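PDB 6Q1I: endoglucanase A from Clostridium longisporum, which hydrolyses internal beta-1,4-glucosidic linkages in cellulose derivatives, lichenan and barley beta-glucan, and also cleaves xylan, through a family 5 glycoside hydrolase catalytic domain. Local coordinates for residues A[72-77]-A[108-113]; A[76-81]-A[115-120]; A[86-91]-A[136-141]; A[95-100]-A[144-149]. One frame throughout, in Å; residues are numbered along the deposited sequence.

Contact 1: A[72-77]-A[108-113]; sequences IRIPTT and LYVILN
The guanidinium of Arg73 has Asn113 ND2 over one face and Ile111 CG2 at its edge, close to its plane; guanidinium and amide planes stand 77° apart. Arg73 NH2 and Asn113 ND2, 3.2 Å apart, are both donors and do not bond each other; both bond to Glu156 OE2, consistent with their closeness. This is the inner face of the TIM barrel, where the parallel strands 71-74 and 109-113 of one beta-alpha-beta unit present Arg73 beside Ile111. Arg73, extended with CG anti to its backbone N, also donates through NH1 to Gln284, the changed residue at the probable nucleophile position. Between the strands, Ile72 N bonds to Tyr109 O, Ile111 N to Ile72 O, and Ile74 N to Ile111 O at 2.8 Å, the last nearly along the C=O axis. On the outer face CD1 of Ile74 reaches CG1 of Val110 at 3.6 Å, and the side chains of Ile72 and Leu108 cross obliquely, with Ile72 CD1 3.5 Å from Leu108 CD1; helices 58-67 and 90-105 pack against this layer. At Asn113, CG sits in the crowded position between N and C (chi1 77°), and OD1 accepts Thr76 N in the carbonyl plane at 2.9 Å.

Contact 2: A[76-81]-A[115-120]; sequences TTWGEH and HHEGNW
OE1 of Glu117 is gripped by two protein N-H groups, the backbone N of Gly79 and the indole NE1 of Trp120, and a water lies 2.8 Å from this oxygen. Gly79 N reaches Glu117 OE1 on its syn lone pair at 3.0 Å, a bent bond of 136°, whereas Trp120 NE1 meets the anti lone pair of the same OE1, also at 3.0 Å, with the oxygen near the indole plane. Glu117 OE2 accepts Trp78 N at 2.7 Å through its own syn lone pair in an almost straight bond, and lies at the edge of the Trp78 ring. Two successive amides thus fix the carboxylate, reached by a Glu117 chain bent at chi2 (-68°). Thr77 OG1 accepts His116 N at 3.0 Å and is also bonded to Asp32 O. The water is also within bonding distance of Glu80 OE1, which lies 5.0 Å from Glu117 OE1. These loops follow strands 71-74 and 109-113 at the C-terminal, catalytic end of the barrel, and His115 lies next to Gln284, which replaces the probable nucleophile in this structure. The N-H donors would probably favour the charged carboxylate; repulsion from Glu80 is probably tempered by its salt bridge to Lys34.

Contact 3: A[86-91]-A[136-141]; sequences NKLNEE and KTLWTQ
Asn86 lies in the loop that leads into helix 90-105, one of the outer helices of the TIM barrel, and its carbonyl oxygen accepts NE2 of Gln141 at 2.8 Å. Its ND2 donates to a water that in turn donates to Thr137 OG1, a hydroxyl also bonded to Pro133 O, so a second, solvent-mediated link runs beside the first. Lys87 passes Gln141 OE1 with CA and CG while the rest of the side chain leads off. Leu88 returns to the helix: its backbone N gives a practically straight bond (178°) to Gln141 OE1 at 2.8 Å, on a lone pair in the carbonyl plane. Next to this polar pair Leu88 CD1 and CD2 both meet CD1 of Leu138, each at 4.0 Å, and CD1 also touches CB of Gln141; Trp78 packs against both leucines. Asn89 then takes the N-cap position, its OD1 bonded to Trp92 N. Helix 128-145 therefore grips the loop just ahead of helix 90-105 through one amide that imitates a backbone peptide, donating and accepting at once. Gln141 extends beyond CG to do so, and its NE2 also donates to Thr137 O of its own helix at 3.2 Å, approaching from above that carbonyl plane.

Contact 4: A[95-100]-A[144-149]; sequences RVKEVV and EAFKDY
One direct hydrogen bond joins the two segments: Lys97 NZ donates to the carbonyl oxygen of Ala145 at 2.9 Å, arriving 25° above the carbonyl plane. The lysine leaves helix 90-105 with CG anti to its backbone N (chi1 179°), and a bend at chi3 (-79°) brings the ammonium to the C-terminal end of helix 128-145, where the helix dipole would be expected to favour a positive charge.

Aromatic contacts line the path of this chain. Lys97 and Phe146 run antiparallel alongside each other, with CE of the lysine over one face of the phenylalanine ring and the ring tip CZ against Lys97 CA at 3.7 Å. The ammonium stands 5.5 Å from the centroid of the Phe146 ring, a long cation-pi pair that is at most weakly attractive. Tyr149 crosses the lysine obliquely, its OH 3.3 Å from Lys97 CG, while that hydroxyl bonds to Asp101. The type I turn from Phe146 to Tyr149 brings the two rings together, with CD1 of Phe146 over one face of the tyrosine, displaced toward its rim.

Apolar packing completes the contact. Val100 meets Phe146 tip to tip, its CG1 lying 4.0 Å from CE1, and the same methyl reaches CE2 of Tyr149 at 4.0 Å. Val96 CG1 touches CZ of Phe146 more loosely, at 4.2 Å. Inward, Phe146 rests on Leu112, Leu153 and Phe155 of strands 109-113 and 153-156, a wedge between adjacent outer helices and the strands beneath them, typical of the helix layer of a TIM barrel.

All four contacts fall within two successive beta-alpha units of the eight-stranded barrel. Contact 1 pairs strands 71-74 and 109-113; contact 2, centred about 15 Å away, joins the loops that follow them and shares Thr76 and Thr77. Contacts 3 and 4 lie outside, about 12 Å apart between centres, where the loop before helix 90-105 and that helix itself meet helix 128-145 and the turn after it. Along the chain the first segments come in numerical order, then the second segments in the same order. Trp78 links contact 2 to the rest, bonding to Asn113 and packing on Leu88, Leu138 and Val96. Active-site strands, loops and outer helices thus form one continuous layered sector.

Contact 1: A[72-77]-A[108-113]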
# COMPACT_ATOMS: atom_id res chain seq x y z
N ILE A 72 9.76 0.08 1.67
CA ILE A 72 8.90 1.18 2.11
C ILE A 72 7.87 1.45 1.02
O ILE A 72 8.22 1.58 -0.17
CB ILE A 72 9.70 2.44 2.48
CG1 ILE A 72 10.47 2.18 3.78
CG2 ILE A 72 8.77 3.64 2.61
CD1 ILE A 72 11.22 3.39 4.32
N ARG A 73 6.61 1.52 1.41
CA ARG A 73 5.54 1.99 0.54
C ARG A 73 5.33 3.47 0.82
O ARG A 73 5.26 3.89 1.98
CB ARG A 73 4.26 1.18 0.77
CG ARG A 73 3.07 1.57 -0.09
CD ARG A 73 2.07 0.46 -0.09
NE ARG A 73 0.77 0.65 -0.75
CZ ARG A 73 -0.35 1.04 -0.15
NH1 ARG A 73 -0.35 1.45 1.12
NH2 ARG A 73 -1.49 1.03 -0.83
N ILE A 74 5.32 4.26 -0.25
CA ILE A 74 5.12 5.71 -0.21
C ILE A 74 3.72 5.97 -0.77
O ILE A 74 3.57 6.26 -1.97
CB ILE A 74 6.21 6.46 -0.98
CG1 ILE A 74 7.60 6.08 -0.46
CG2 ILE A 74 5.99 7.98 -0.89
CD1 ILE A 74 8.74 6.68 -1.25
N PRO A 75 2.68 5.86 0.04
CA PRO A 75 1.33 6.15 -0.47
C PRO A 75 1.26 7.63 -0.84
O PRO A 75 1.70 8.49 -0.08
CB PRO A 75 0.42 5.78 0.71
CG PRO A 75 1.29 5.99 1.92
CD PRO A 75 2.67 5.57 1.49
N THR A 76 0.75 7.91 -2.04
CA THR A 76 0.79 9.26 -2.59
C THR A 76 -0.55 9.59 -3.23
O THR A 76 -1.03 8.84 -4.08
CB THR A 76 1.92 9.39 -3.62
OG1 THR A 76 3.17 9.03 -3.01
CG2 THR A 76 2.03 10.81 -4.14
N THR A 77 -1.15 10.70 -2.80
CA THR A 77 -2.41 11.19 -3.35
C THR A 77 -2.11 12.31 -4.33
O THR A 77 -1.45 13.30 -3.96
CB THR A 77 -3.36 11.62 -2.23
OG1 THR A 77 -3.69 10.47 -1.45
CG2 THR A 77 -4.63 12.27 -2.79
N LEU A 108 16.37 0.23 -0.26
CA LEU A 108 15.05 -0.32 -0.02
C LEU A 108 14.32 -0.54 -1.34
O LEU A 108 14.55 0.16 -2.32
CB LEU A 108 14.23 0.67 0.83
CG LEU A 108 14.75 0.89 2.24
CD1 LEU A 108 14.16 2.15 2.84
CD2 LEU A 108 14.43 -0.31 3.13
N TYR A 109 13.43 -1.55 -1.35
CA TYR A 109 12.37 -1.57 -2.35
C TYR A 109 11.37 -0.48 -2.00
O TYR A 109 11.12 -0.21 -0.82
CB TYR A 109 11.66 -2.94 -2.38
CG TYR A 109 12.60 -4.03 -2.82
CD1 TYR A 109 13.35 -4.74 -1.90
CD2 TYR A 109 12.79 -4.30 -4.17
CE1 TYR A 109 14.27 -5.69 -2.30
CE2 TYR A 109 13.70 -5.25 -4.58
CZ TYR A 109 14.44 -5.94 -3.65
OH TYR A 109 15.35 -6.89 -4.08
N VAL A 110 10.83 0.18 -3.02
CA VAL A 110 9.89 1.27 -2.84
C VAL A 110 8.66 0.97 -3.66
O VAL A 110 8.76 0.68 -4.86
CB VAL A 110 10.51 2.61 -3.27
CG1 VAL A 110 9.46 3.71 -3.24
CG2 VAL A 110 11.68 2.94 -2.37
N ILE A 111 7.49 1.05 -3.04
CA ILE A 111 6.21 0.97 -3.73
C ILE A 111 5.64 2.38 -3.80
O ILE A 111 5.36 2.99 -2.75
CB ILE A 111 5.22 0.05 -3.00
CG1 ILE A 111 5.75 -1.38 -2.87
CG2 ILE A 111 3.87 0.09 -3.71
CD1 ILE A 111 5.01 -2.21 -1.82
N LEU A 112 5.47 2.91 -5.01
CA LEU A 112 4.88 4.22 -5.24
C LEU A 112 3.52 4.01 -5.90
O LEU A 112 3.44 3.40 -6.97
CB LEU A 112 5.79 5.05 -6.16
CG LEU A 112 5.30 6.47 -6.45
CD1 LEU A 112 5.31 7.32 -5.16
CD2 LEU A 112 6.13 7.12 -7.54
N ASN A 113 2.46 4.50 -5.26
CA ASN A 113 1.10 4.25 -5.74
C ASN A 113 0.39 5.55 -6.11
O ASN A 113 0.99 6.63 -6.11
CB ASN A 113 0.29 3.44 -4.71
CG ASN A 113 -0.21 4.26 -3.54
OD1 ASN A 113 0.05 5.46 -3.44
ND2 ASN A 113 -0.94 3.60 -2.64

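Contact 2: A[76-81]-A[115-120]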
# COMPACT_ATOMS: atom_id res chain seq x y z
N THR A 76 0.75 7.91 -2.04
CA THR A 76 0.79 9.26 -2.59
C THR A 76 -0.55 9.59 -3.23
O THR A 76 -1.03 8.84 -4.08
CB THR A 76 1.92 9.39 -3.62
OG1 THR A 76 3.17 9.03 -3.01
CG2 THR A 76 2.03 10.81 -4.14
N THR A 77 -1.15 10.70 -2.80
CA THR A 77 -2.41 11.19 -3.35
C THR A 77 -2.11 12.31 -4.33
O THR A 77 -1.45 13.30 -3.96
CB THR A 77 -3.36 11.62 -2.23
OG1 THR A 77 -3.69 10.47 -1.45
CG2 THR A 77 -4.63 12.27 -2.79
N TRP A 78 -2.53 12.15 -5.59
CA TRP A 78 -2.08 13.00 -6.68
C TRP A 78 -3.13 13.97 -7.20
O TRP A 78 -2.76 15.01 -7.77
CB TRP A 78 -1.62 12.15 -7.87
CG TRP A 78 -0.52 11.17 -7.60
CD1 TRP A 78 -0.67 9.90 -7.14
CD2 TRP A 78 0.89 11.35 -7.80
NE1 TRP A 78 0.54 9.29 -7.03
CE2 TRP A 78 1.52 10.16 -7.41
CE3 TRP A 78 1.68 12.42 -8.24
CZ2 TRP A 78 2.90 9.99 -7.47
CZ3 TRP A 78 3.05 12.24 -8.30
CH2 TRP A 78 3.65 11.05 -7.92
N GLY A 79 -4.42 13.66 -7.05
CA GLY A 79 -5.43 14.41 -7.78
C GLY A 79 -5.44 15.91 -7.49
O GLY A 79 -5.68 16.72 -8.39
N GLU A 80 -5.19 16.29 -6.23
CA GLU A 80 -5.17 17.69 -5.82
C GLU A 80 -4.01 18.46 -6.43
O GLU A 80 -3.95 19.68 -6.27
CB GLU A 80 -5.11 17.77 -4.30
CG GLU A 80 -6.41 17.44 -3.58
CD GLU A 80 -6.77 15.96 -3.55
OE1 GLU A 80 -5.87 15.10 -3.67
OE2 GLU A 80 -7.97 15.67 -3.37
N HIS A 81 -3.08 17.77 -7.09
CA HIS A 81 -1.89 18.37 -7.67
C HIS A 81 -1.97 18.50 -9.18
O HIS A 81 -1.00 18.91 -9.81
CB HIS A 81 -0.66 17.56 -7.23
CG HIS A 81 -0.60 17.37 -5.76
ND1 HIS A 81 -0.27 18.39 -4.90
CD2 HIS A 81 -0.92 16.31 -4.97
CE1 HIS A 81 -0.36 17.97 -3.65
NE2 HIS A 81 -0.76 16.71 -3.67
N HIS A 115 -3.21 6.96 -4.30
CA HIS A 115 -3.75 6.62 -3.00
C HIS A 115 -5.21 7.08 -2.88
O HIS A 115 -6.10 6.40 -3.38
CB HIS A 115 -2.82 7.04 -1.86
CG HIS A 115 -3.03 6.24 -0.63
ND1 HIS A 115 -2.55 4.95 -0.50
CD2 HIS A 115 -3.72 6.50 0.50
CE1 HIS A 115 -2.91 4.48 0.68
NE2 HIS A 115 -3.63 5.39 1.30
N HIS A 116 -5.48 8.20 -2.20
CA HIS A 116 -6.87 8.61 -1.94
C HIS A 116 -7.45 9.37 -3.13
O HIS A 116 -7.63 10.59 -3.11
CB HIS A 116 -6.97 9.47 -0.69
CG HIS A 116 -6.65 8.76 0.59
ND1 HIS A 116 -7.17 7.52 0.91
CD2 HIS A 116 -5.90 9.14 1.65
CE1 HIS A 116 -6.75 7.17 2.11
NE2 HIS A 116 -5.97 8.13 2.58
N GLU A 117 -7.76 8.62 -4.19
CA GLU A 117 -8.29 9.19 -5.43
C GLU A 117 -9.78 8.91 -5.62
O GLU A 117 -10.32 9.22 -6.68
CB GLU A 117 -7.51 8.70 -6.66
CG GLU A 117 -5.99 8.67 -6.54
CD GLU A 117 -5.29 10.01 -6.42
OE1 GLU A 117 -5.91 11.08 -6.61
OE2 GLU A 117 -4.07 9.95 -6.15
N GLY A 118 -10.46 8.34 -4.63
CA GLY A 118 -11.80 7.80 -4.80
C GLY A 118 -12.90 8.83 -5.00
O GLY A 118 -14.02 8.45 -5.36
N ASN A 119 -12.63 10.12 -4.74
CA ASN A 119 -13.60 11.15 -5.10
C ASN A 119 -13.74 11.30 -6.61
O ASN A 119 -14.76 11.82 -7.07
CB ASN A 119 -13.22 12.50 -4.49
CG ASN A 119 -11.89 13.00 -5.01
OD1 ASN A 119 -10.89 12.31 -4.88
ND2 ASN A 119 -11.88 14.17 -5.63
N TRP A 120 -12.73 10.89 -7.38
CA TRP A 120 -12.78 10.97 -8.83
C TRP A 120 -12.60 9.64 -9.53
O TRP A 120 -13.18 9.44 -10.60
CB TRP A 120 -11.80 12.04 -9.37
CG TRP A 120 -10.32 11.75 -9.22
CD1 TRP A 120 -9.53 12.04 -8.14
CD2 TRP A 120 -9.46 11.15 -10.19
NE1 TRP A 120 -8.24 11.64 -8.38
CE2 TRP A 120 -8.17 11.09 -9.63
CE3 TRP A 120 -9.66 10.66 -11.48
CZ2 TRP A 120 -7.08 10.55 -10.32
CZ3 TRP A 120 -8.60 10.13 -12.16
CH2 TRP A 120 -7.32 10.07 -11.58
O HOH W 1 -7.16 13.19 -5.26
O HOH W 2 -8.99 14.97 -6.51

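Contact 3: A[86-91]-A[136-141]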
# COMPACT_ATOMS: atom_id res chain seq x y z
N ASN A 86 -4.95 18.64 -16.39
CA ASN A 86 -4.44 17.38 -15.87
C ASN A 86 -2.92 17.29 -15.94
O ASN A 86 -2.36 16.20 -16.04
CB ASN A 86 -5.10 16.17 -16.54
CG ASN A 86 -6.53 15.98 -16.10
OD1 ASN A 86 -6.88 16.26 -14.95
ND2 ASN A 86 -7.37 15.48 -17.00
N LYS A 87 -2.23 18.43 -15.85
CA LYS A 87 -0.77 18.43 -15.71
C LYS A 87 -0.41 18.50 -14.23
O LYS A 87 -0.95 19.32 -13.48
CB LYS A 87 -0.13 19.61 -16.45
CG LYS A 87 1.40 19.58 -16.42
CD LYS A 87 2.04 20.63 -17.33
CE LYS A 87 2.23 21.95 -16.63
NZ LYS A 87 2.63 23.04 -17.58
N LEU A 88 0.50 17.62 -13.80
CA LEU A 88 0.95 17.62 -12.42
C LEU A 88 1.81 18.83 -12.12
O LEU A 88 2.67 19.22 -12.92
CB LEU A 88 1.79 16.38 -12.12
CG LEU A 88 1.03 15.09 -11.84
CD1 LEU A 88 2.01 13.91 -11.75
CD2 LEU A 88 0.21 15.18 -10.57
N ASN A 89 1.61 19.39 -10.94
CA ASN A 89 2.50 20.43 -10.45
C ASN A 89 3.91 19.89 -10.28
O ASN A 89 4.12 18.83 -9.68
CB ASN A 89 1.96 20.95 -9.12
CG ASN A 89 2.86 21.97 -8.50
OD1 ASN A 89 3.78 21.64 -7.77
ND2 ASN A 89 2.61 23.24 -8.80
N GLU A 90 4.89 20.64 -10.78
CA GLU A 90 6.25 20.13 -10.83
C GLU A 90 6.92 20.11 -9.47
O GLU A 90 7.75 19.24 -9.20
CB GLU A 90 7.08 20.97 -11.80
CG GLU A 90 6.82 20.59 -13.23
CD GLU A 90 7.16 21.70 -14.19
OE1 GLU A 90 7.96 22.57 -13.80
OE2 GLU A 90 6.62 21.70 -15.32
N GLU A 91 6.58 21.06 -8.59
CA GLU A 91 7.13 21.02 -7.24
C GLU A 91 6.63 19.79 -6.48
O GLU A 91 7.38 19.20 -5.70
CB GLU A 91 6.80 22.32 -6.50
CG GLU A 91 7.65 23.50 -6.97
CD GLU A 91 9.15 23.33 -6.70
OE1 GLU A 91 9.53 22.83 -5.61
OE2 GLU A 91 9.96 23.69 -7.58
N LYS A 136 -5.02 7.78 -17.05
CA LYS A 136 -3.94 7.46 -17.97
C LYS A 136 -2.93 8.60 -18.08
O LYS A 136 -1.72 8.36 -18.07
CB LYS A 136 -4.53 7.10 -19.34
CG LYS A 136 -5.27 5.77 -19.34
CD LYS A 136 -5.77 5.37 -20.73
CE LYS A 136 -4.65 4.93 -21.65
NZ LYS A 136 -4.01 3.64 -21.23
N THR A 137 -3.40 9.85 -18.15
CA THR A 137 -2.46 10.97 -18.20
C THR A 137 -1.68 11.09 -16.90
O THR A 137 -0.48 11.40 -16.90
CB THR A 137 -3.21 12.27 -18.49
OG1 THR A 137 -4.05 12.12 -19.64
CG2 THR A 137 -2.20 13.38 -18.73
N LEU A 138 -2.35 10.85 -15.76
CA LEU A 138 -1.65 10.84 -14.48
C LEU A 138 -0.53 9.80 -14.47
O LEU A 138 0.62 10.11 -14.13
CB LEU A 138 -2.65 10.58 -13.35
CG LEU A 138 -2.04 10.40 -11.96
CD1 LEU A 138 -1.25 11.63 -11.52
CD2 LEU A 138 -3.13 10.09 -10.96
N TRP A 139 -0.85 8.55 -14.85
CA TRP A 139 0.18 7.52 -14.83
C TRP A 139 1.26 7.75 -15.88
O TRP A 139 2.42 7.38 -15.66
CB TRP A 139 -0.43 6.10 -14.91
CG TRP A 139 -0.63 5.57 -13.52
CD1 TRP A 139 -1.81 5.34 -12.88
CD2 TRP A 139 0.41 5.25 -12.60
NE1 TRP A 139 -1.56 4.90 -11.59
CE2 TRP A 139 -0.20 4.83 -11.40
CE3 TRP A 139 1.81 5.28 -12.66
CZ2 TRP A 139 0.53 4.45 -10.27
CZ3 TRP A 139 2.54 4.90 -11.55
CH2 TRP A 139 1.90 4.50 -10.37
N THR A 140 0.92 8.37 -17.01
CA THR A 140 1.96 8.73 -17.97
C THR A 140 2.99 9.64 -17.31
O THR A 140 4.20 9.42 -17.44
CB THR A 140 1.36 9.40 -19.20
OG1 THR A 140 0.53 8.45 -19.89
CG2 THR A 140 2.43 9.87 -20.17
N GLN A 141 2.52 10.65 -16.57
CA GLN A 141 3.42 11.62 -15.97
C GLN A 141 4.22 11.02 -14.82
O GLN A 141 5.42 11.29 -14.70
CB GLN A 141 2.61 12.83 -15.50
CG GLN A 141 2.05 13.65 -16.64
CD GLN A 141 1.11 14.72 -16.16
OE1 GLN A 141 1.53 15.73 -15.60
NE2 GLN A 141 -0.18 14.51 -16.36
O HOH W 3 -6.36 14.03 -19.70

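Contact 4: A[95-100]-A[144-149]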
# COMPACT_ATOMS: atom_id res chain seq x y z
N ARG A 95 9.04 16.84 -4.88
CA ARG A 95 9.04 16.42 -3.48
C ARG A 95 8.83 14.91 -3.35
O ARG A 95 9.52 14.24 -2.57
CB ARG A 95 7.99 17.18 -2.68
CG ARG A 95 7.89 16.75 -1.22
CD ARG A 95 9.20 17.00 -0.45
NE ARG A 95 9.10 16.46 0.90
CZ ARG A 95 10.14 16.13 1.66
NH1 ARG A 95 11.38 16.31 1.24
NH2 ARG A 95 9.90 15.60 2.85
N VAL A 96 7.89 14.35 -4.12
CA VAL A 96 7.71 12.90 -4.11
C VAL A 96 9.02 12.22 -4.48
O VAL A 96 9.45 11.25 -3.84
CB VAL A 96 6.56 12.48 -5.04
CG1 VAL A 96 6.44 10.97 -5.08
CG2 VAL A 96 5.21 13.10 -4.62
N LYS A 97 9.69 12.73 -5.53
CA LYS A 97 10.95 12.14 -5.97
C LYS A 97 12.01 12.20 -4.87
O LYS A 97 12.79 11.25 -4.71
CB LYS A 97 11.44 12.85 -7.23
CG LYS A 97 12.76 12.33 -7.75
CD LYS A 97 13.10 12.86 -9.12
CE LYS A 97 12.32 12.10 -10.20
NZ LYS A 97 12.78 12.46 -11.57
N GLU A 98 12.09 13.30 -4.13
CA GLU A 98 13.08 13.39 -3.06
C GLU A 98 12.84 12.33 -1.99
O GLU A 98 13.79 11.70 -1.50
CB GLU A 98 13.11 14.80 -2.47
CG GLU A 98 14.18 15.01 -1.38
CD GLU A 98 15.62 15.22 -1.90
OE1 GLU A 98 15.87 15.12 -3.11
OE2 GLU A 98 16.52 15.49 -1.07
N VAL A 99 11.58 12.10 -1.62
CA VAL A 99 11.28 11.08 -0.61
C VAL A 99 11.56 9.68 -1.16
O VAL A 99 12.13 8.84 -0.47
CB VAL A 99 9.83 11.23 -0.11
CG1 VAL A 99 9.46 10.10 0.82
CG2 VAL A 99 9.66 12.58 0.59
N VAL A 100 11.19 9.43 -2.42
CA VAL A 100 11.57 8.18 -3.07
C VAL A 100 13.09 8.00 -3.03
O VAL A 100 13.59 6.92 -2.72
CB VAL A 100 11.03 8.14 -4.51
CG1 VAL A 100 11.69 6.99 -5.32
CG2 VAL A 100 9.52 8.00 -4.52
N GLU A 144 6.86 8.74 -16.49
CA GLU A 144 7.92 9.52 -17.12
C GLU A 144 8.89 10.06 -16.08
O GLU A 144 10.11 10.01 -16.27
CB GLU A 144 7.33 10.66 -17.96
CG GLU A 144 6.72 10.20 -19.30
CD GLU A 144 5.96 11.28 -20.06
OE1 GLU A 144 5.67 12.36 -19.48
OE2 GLU A 144 5.64 11.06 -21.25
N ALA A 145 8.37 10.55 -14.96
CA ALA A 145 9.24 11.14 -13.94
C ALA A 145 10.18 10.10 -13.34
O ALA A 145 11.32 10.44 -12.99
CB ALA A 145 8.40 11.79 -12.83
N PHE A 146 9.75 8.84 -13.24
CA PHE A 146 10.51 7.78 -12.58
C PHE A 146 11.03 6.73 -13.56
O PHE A 146 11.50 5.67 -13.13
CB PHE A 146 9.69 7.15 -11.45
CG PHE A 146 9.45 8.10 -10.31
CD1 PHE A 146 10.41 8.26 -9.33
CD2 PHE A 146 8.29 8.86 -10.25
CE1 PHE A 146 10.20 9.17 -8.28
CE2 PHE A 146 8.08 9.77 -9.21
CZ PHE A 146 9.04 9.92 -8.23
N LYS A 147 11.04 7.04 -14.86
CA LYS A 147 11.34 6.04 -15.87
C LYS A 147 12.72 5.42 -15.69
O LYS A 147 12.92 4.24 -15.99
CB LYS A 147 11.23 6.67 -17.27
CG LYS A 147 11.57 5.74 -18.41
CD LYS A 147 11.36 6.40 -19.77
CE LYS A 147 12.02 5.56 -20.85
NZ LYS A 147 11.59 5.94 -22.23
N ASP A 148 13.71 6.20 -15.25
CA ASP A 148 15.09 5.72 -15.21
C ASP A 148 15.46 5.01 -13.92
O ASP A 148 16.61 4.56 -13.78
CB ASP A 148 16.05 6.88 -15.49
CG ASP A 148 15.90 7.43 -16.89
OD1 ASP A 148 15.57 6.64 -17.80
OD2 ASP A 148 16.10 8.64 -17.08
N TYR A 149 14.53 4.90 -12.98
CA TYR A 149 14.80 4.18 -11.74
C TYR A 149 14.91 2.68 -11.99
O TYR A 149 14.23 2.12 -12.86
CB TYR A 149 13.69 4.49 -10.72
CG TYR A 149 13.88 5.86 -10.10
CD1 TYR A 149 13.74 7.01 -10.85
CD2 TYR A 149 14.27 5.99 -8.78
CE1 TYR A 149 13.96 8.26 -10.31
CE2 TYR A 149 14.50 7.24 -8.22
CZ TYR A 149 14.34 8.37 -8.99
OH TYR A 149 14.57 9.62 -8.47